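Local coordinates for uncharacterized protein YhfS (PDB 4J8L), which is of unknown function but carries pyridoxal 5'-phosphate covalently on a lysine and probably belongs with the fold-type I (aminotransferase-like) enzymes, at residues 347-350 with 351-355; 240-243 with 244-248. All coordinates share one frame; numbering follows the deposited sequence.

Contact 1: 347-350 with 351-355; sequences EETV and LRILR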
loop_
_atom_site.group_PDB
_atom_site.type_symbol
_atom_site.label_atom_id
_atom_site.label_comp_id
_atom_site.label_asym_id
_atom_site.label_seq_id
_atom_site.Cartn_x
_atom_site.Cartn_y
_atom_site.Cartn_z
ATOM N N GLU A 347 17.328 -2.880 -14.219
ATOM C CA GLU A 347 16.820 -2.141 -15.364
ATOM C C GLU A 347 17.288 -2.755 -16.670
ATOM O O GLU A 347 16.577 -2.705 -17.677
ATOM C CB GLU A 347 17.213 -0.663 -15.278
ATOM C CG GLU A 347 18.719 -0.393 -15.323
ATOM C CD GLU A 347 19.398 -0.453 -13.957
ATOM O OE1 GLU A 347 18.796 -0.979 -12.993
ATOM O OE2 GLU A 347 20.533 0.046 -13.853
ATOM N N GLU A 348 18.476 -3.347 -16.667
ATOM C CA GLU A 348 18.969 -3.929 -17.908
ATOM C C GLU A 348 18.131 -5.136 -18.323
ATOM O O GLU A 348 17.915 -5.371 -19.516
ATOM C CB GLU A 348 20.454 -4.275 -17.810
ATOM C CG GLU A 348 21.358 -3.085 -17.511
ATOM C CD GLU A 348 21.387 -2.041 -18.623
ATOM O OE1 GLU A 348 20.876 -2.309 -19.733
ATOM O OE2 GLU A 348 21.931 -0.942 -18.381
ATOM N N THR A 349 17.644 -5.888 -17.338
ATOM C CA THR A 349 16.746 -7.008 -17.605
ATOM C C THR A 349 15.415 -6.522 -18.176
ATOM O O THR A 349 14.903 -7.081 -19.142
ATOM C CB THR A 349 16.492 -7.834 -16.326
ATOM O OG1 THR A 349 17.687 -8.544 -15.983
ATOM C CG2 THR A 349 15.359 -8.837 -16.517
ATOM N N VAL A 350 14.853 -5.475 -17.583
ATOM C CA VAL A 350 13.579 -4.955 -18.074
ATOM C C VAL A 350 13.739 -4.433 -19.498
ATOM O O VAL A 350 12.898 -4.701 -20.371
ATOM C CB VAL A 350 13.022 -3.848 -17.158
ATOM C CG1 VAL A 350 11.794 -3.192 -17.789
ATOM C CG2 VAL A 350 12.669 -4.429 -15.790
ATOM N N LEU A 351 14.834 -3.720 -19.738
ATOM C CA LEU A 351 15.110 -3.170 -21.068
ATOM C C LEU A 351 15.289 -4.289 -22.091
ATOM O O LEU A 351 14.786 -4.200 -23.218
ATOM C CB LEU A 351 16.350 -2.275 -21.018
ATOM C CG LEU A 351 16.688 -1.337 -22.165
ATOM C CD1 LEU A 351 15.610 -0.277 -22.295
ATOM C CD2 LEU A 351 18.037 -0.694 -21.901
ATOM N N ARG A 352 15.994 -5.345 -21.697
ATOM C CA ARG A 352 16.217 -6.473 -22.588
ATOM C C ARG A 352 14.906 -7.170 -22.938
ATOM O O ARG A 352 14.639 -7.469 -24.098
ATOM C CB ARG A 352 17.197 -7.476 -21.978
ATOM C CG ARG A 352 17.442 -8.700 -22.871
ATOM C CD ARG A 352 18.384 -9.719 -22.219
ATOM N NE ARG A 352 17.866 -10.231 -20.947
ATOM C CZ ARG A 352 16.859 -11.094 -20.842
ATOM N NH1 ARG A 352 16.243 -11.538 -21.935
ATOM N NH2 ARG A 352 16.450 -11.497 -19.642
ATOM N N ILE A 353 14.086 -7.439 -21.929
ATOM C CA ILE A 353 12.807 -8.089 -22.182
ATOM C C ILE A 353 11.944 -7.210 -23.086
ATOM O O ILE A 353 11.293 -7.700 -24.019
ATOM C CB ILE A 353 12.065 -8.413 -20.863
ATOM C CG1 ILE A 353 12.823 -9.492 -20.091
ATOM C CG2 ILE A 353 10.647 -8.886 -21.155
ATOM C CD1 ILE A 353 12.261 -9.715 -18.685
ATOM N N LEU A 354 11.955 -5.904 -22.826
ATOM C CA LEU A 354 11.226 -4.959 -23.678
ATOM C C LEU A 354 11.689 -5.031 -25.131
ATOM O O LEU A 354 10.869 -5.149 -26.048
ATOM C CB LEU A 354 11.412 -3.531 -23.173
ATOM C CG LEU A 354 10.251 -2.876 -22.435
ATOM C CD1 LEU A 354 10.600 -1.436 -22.114
ATOM C CD2 LEU A 354 8.984 -2.953 -23.276
ATOM N N ARG A 355 13.002 -4.954 -25.343
ATOM C CA ARG A 355 13.553 -4.963 -26.699
ATOM C C ARG A 355 13.308 -6.278 -27.428
ATOM O O ARG A 355 12.933 -6.289 -28.601
ATOM C CB ARG A 355 15.055 -4.668 -26.679
ATOM C CG ARG A 355 15.406 -3.218 -26.407
ATOM C CD ARG A 355 16.890 -3.075 -26.076
ATOM N NE ARG A 355 17.350 -1.704 -26.249
ATOM C CZ ARG A 355 18.459 -1.209 -25.711
ATOM N NH1 ARG A 355 19.232 -1.972 -24.947
ATOM N NH2 ARG A 355 18.793 0.055 -25.937
#

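Contact 2: 240-243 with 244-248; sequences VFAP and VMHAV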
loop_
_atom_site.group_PDB
_atom_site.type_symbol
_atom_site.label_atom_id
_atom_site.label_comp_id
_atom_site.label_asym_id
_atom_site.label_seq_id
_atom_site.Cartn_x
_atom_site.Cartn_y
_atom_site.Cartn_z
ATOM N N VAL A 240 11.059 -6.464 7.735
ATOM C CA VAL A 240 12.485 -6.159 7.871
ATOM C C VAL A 240 13.179 -6.091 6.505
ATOM O O VAL A 240 14.072 -5.261 6.290
ATOM C CB VAL A 240 13.208 -7.184 8.787
ATOM C CG1 VAL A 240 14.711 -7.014 8.730
ATOM C CG2 VAL A 240 12.712 -7.037 10.237
ATOM N N PHE A 241 12.763 -6.958 5.580
ATOM C CA PHE A 241 13.341 -6.991 4.228
ATOM C C PHE A 241 12.774 -5.855 3.347
ATOM O O PHE A 241 13.381 -5.455 2.358
ATOM C CB PHE A 241 12.994 -8.317 3.532
ATOM C CG PHE A 241 13.879 -9.486 3.895
ATOM C CD1 PHE A 241 15.258 -9.394 3.825
ATOM C CD2 PHE A 241 13.314 -10.706 4.242
ATOM C CE1 PHE A 241 16.063 -10.485 4.136
ATOM C CE2 PHE A 241 14.111 -11.799 4.551
ATOM C CZ PHE A 241 15.490 -11.681 4.504
ATOM N N ALA A 242 11.599 -5.347 3.695
ATOM C CA ALA A 242 10.880 -4.445 2.789
ATOM C C ALA A 242 11.581 -3.126 2.412
ATOM O O ALA A 242 11.672 -2.809 1.221
ATOM C CB ALA A 242 9.446 -4.196 3.278
ATOM N N PRO A 243 12.072 -2.356 3.401
ATOM C CA PRO A 243 12.538 -1.028 2.991
ATOM C C PRO A 243 13.745 -1.055 2.058
ATOM O O PRO A 243 13.708 -0.383 1.026
ATOM C CB PRO A 243 12.829 -0.304 4.321
ATOM C CG PRO A 243 12.891 -1.366 5.360
ATOM C CD PRO A 243 12.057 -2.514 4.868
ATOM N N VAL A 244 14.775 -1.840 2.370
ATOM C CA VAL A 244 15.955 -1.834 1.517
ATOM C C VAL A 244 15.656 -2.414 0.130
ATOM O O VAL A 244 16.113 -1.870 -0.879
ATOM C CB VAL A 244 17.154 -2.554 2.188
ATOM C CG1 VAL A 244 18.268 -2.817 1.187
ATOM C CG2 VAL A 244 17.681 -1.725 3.354
HETATM N N MSE A 245 14.879 -3.494 0.074
HETATM C CA MSE A 245 14.595 -4.105 -1.228
HETATM C C MSE A 245 13.764 -3.162 -2.089
HETATM O O MSE A 245 13.958 -3.084 -3.301
HETATM C CB MSE A 245 13.951 -5.478 -1.074
HETATM C CG MSE A 245 14.810 -6.411 -0.194
HETATM SE SE MSE A 245 16.559 -6.853 -0.968
HETATM C CE MSE A 245 15.764 -7.505 -2.581
ATOM N N HIS A 246 12.879 -2.398 -1.465
ATOM C CA HIS A 246 12.138 -1.422 -2.244
ATOM C C HIS A 246 12.961 -0.204 -2.651
ATOM O O HIS A 246 12.718 0.375 -3.708
ATOM C CB HIS A 246 10.820 -1.056 -1.553
ATOM C CG HIS A 246 9.762 -2.086 -1.760
ATOM N ND1 HIS A 246 9.124 -2.252 -2.972
ATOM C CD2 HIS A 246 9.276 -3.050 -0.941
ATOM C CE1 HIS A 246 8.267 -3.252 -2.880
ATOM N NE2 HIS A 246 8.335 -3.751 -1.656
ATOM N N ALA A 247 13.945 0.173 -1.840
ATOM C CA ALA A 247 14.822 1.277 -2.213
ATOM C C ALA A 247 15.650 0.850 -3.411
ATOM O O ALA A 247 15.928 1.649 -4.297
ATOM C CB ALA A 247 15.718 1.673 -1.066
ATOM N N VAL A 248 16.043 -0.419 -3.435
ATOM C CA VAL A 248 16.771 -0.942 -4.586
ATOM C C VAL A 248 15.868 -0.834 -5.821
ATOM O O VAL A 248 16.308 -0.404 -6.890
ATOM C CB VAL A 248 17.199 -2.409 -4.362
ATOM C CG1 VAL A 248 17.711 -3.029 -5.669
ATOM C CG2 VAL A 248 18.285 -2.498 -3.288
HETATM O O HOH W 1 15.331 -3.633 4.571
#

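Contact 1: 347-350 with 351-355
The opening turns of the C-terminal helix 347-360 form this contact, an amphipathic stretch of alpha helix in which residues three or four apart meet on its surface. Four successive i to i+4 backbone bonds, Leu351 to Glu347 through Leu354 to Val350, run without a break; the first, Leu351 N to Glu347 O, measures 2.9 Å with an N-H...O angle of 163°. Glu348 and Leu351 lie alongside each other, and Leu351 also touches Ala264 and Val265. Bent at chi2 (-65°), the Glu348 chain curls so that OE1 comes within 3.9 Å of Leu351 CD2. Thr349 and Ile353 also lie side by side, pointing the same way: chi1 -70° sets Thr349 OG1 beside the backbone N, which leaves CG2 anti to it and 3.9 Å from Ile353 CD1, while Ile353 CG1 rests 3.3 Å from Thr349 O. Val350, Ile353 and Leu354 pack on Phe319 of strand 318-320, and Glu347 reaches helix 229-261 through a salt bridge to Arg255. Arg352 pairs with Glu356 one turn on, its guanidinium meeting Thr349 obliquely, with Arg352 NH2 4.2 Å from Thr349 CG2.

Contact 2: 240-243 with 244-248
Pro243 sits inside the long helix 229-261 and kinks it, because its ring nitrogen has no hydrogen to give to the turn before. The bond from Met245 N to Phe241 O is stretched to 3.4 Å and weak, whereas His246 N to Ala242 O, at 3.0 Å, and Ala247 N to Pro243 O keep normal helical lengths. At the kink a water bridges the opened turn, donating to Val240 O at 2.7 Å and accepting from Val244 N at 2.9 Å. Met245, present as selenomethionine, has CG beside its backbone N (chi1 -55°), 3.1 Å from Phe241 O; a bend at chi2 then places SE, and one at chi3 its terminal CE. The His246 ring brings its edge to Ala242 O, with CD2 3.2 Å from that oxygen and the oxygen near the ring plane; the ring also meets that of Phe198, planes at about 10°. Val244 and Ala247 touch helix 11-28. Ala242 O thus receives the His246 backbone N-H and also lies at the ring edge by CD2, whose C-H is probably somewhat polarised, while the water takes the Val244 N-H and supplies a donor to Val240 O, satisfying both where the proline interrupts the helical pattern.

In the fold
Both contacts are single-helix, i to i+4 arrangements, and both are partly buried, but they lie on different elements. Contact 2 is in the middle of helix 229-261, about 14 Å from the centre of the chain to its own centre, while contact 1 opens helix 347-360 further out, at about 26 Å. Their centres are about 22 Å apart and they do not touch, yet Glu347 and Val350 of contact 1 pack on a later part of the helix that carries contact 2. Contact 1 has an unbroken backbone pattern, with Glu348, Arg352 and Arg355 exposed and aliphatic side chains against strand 318-320, nearby loops and helix 229-261; contact 2, kinked at Pro243, has a water in place of one direct backbone bond and packs on helix 11-28 and Phe198.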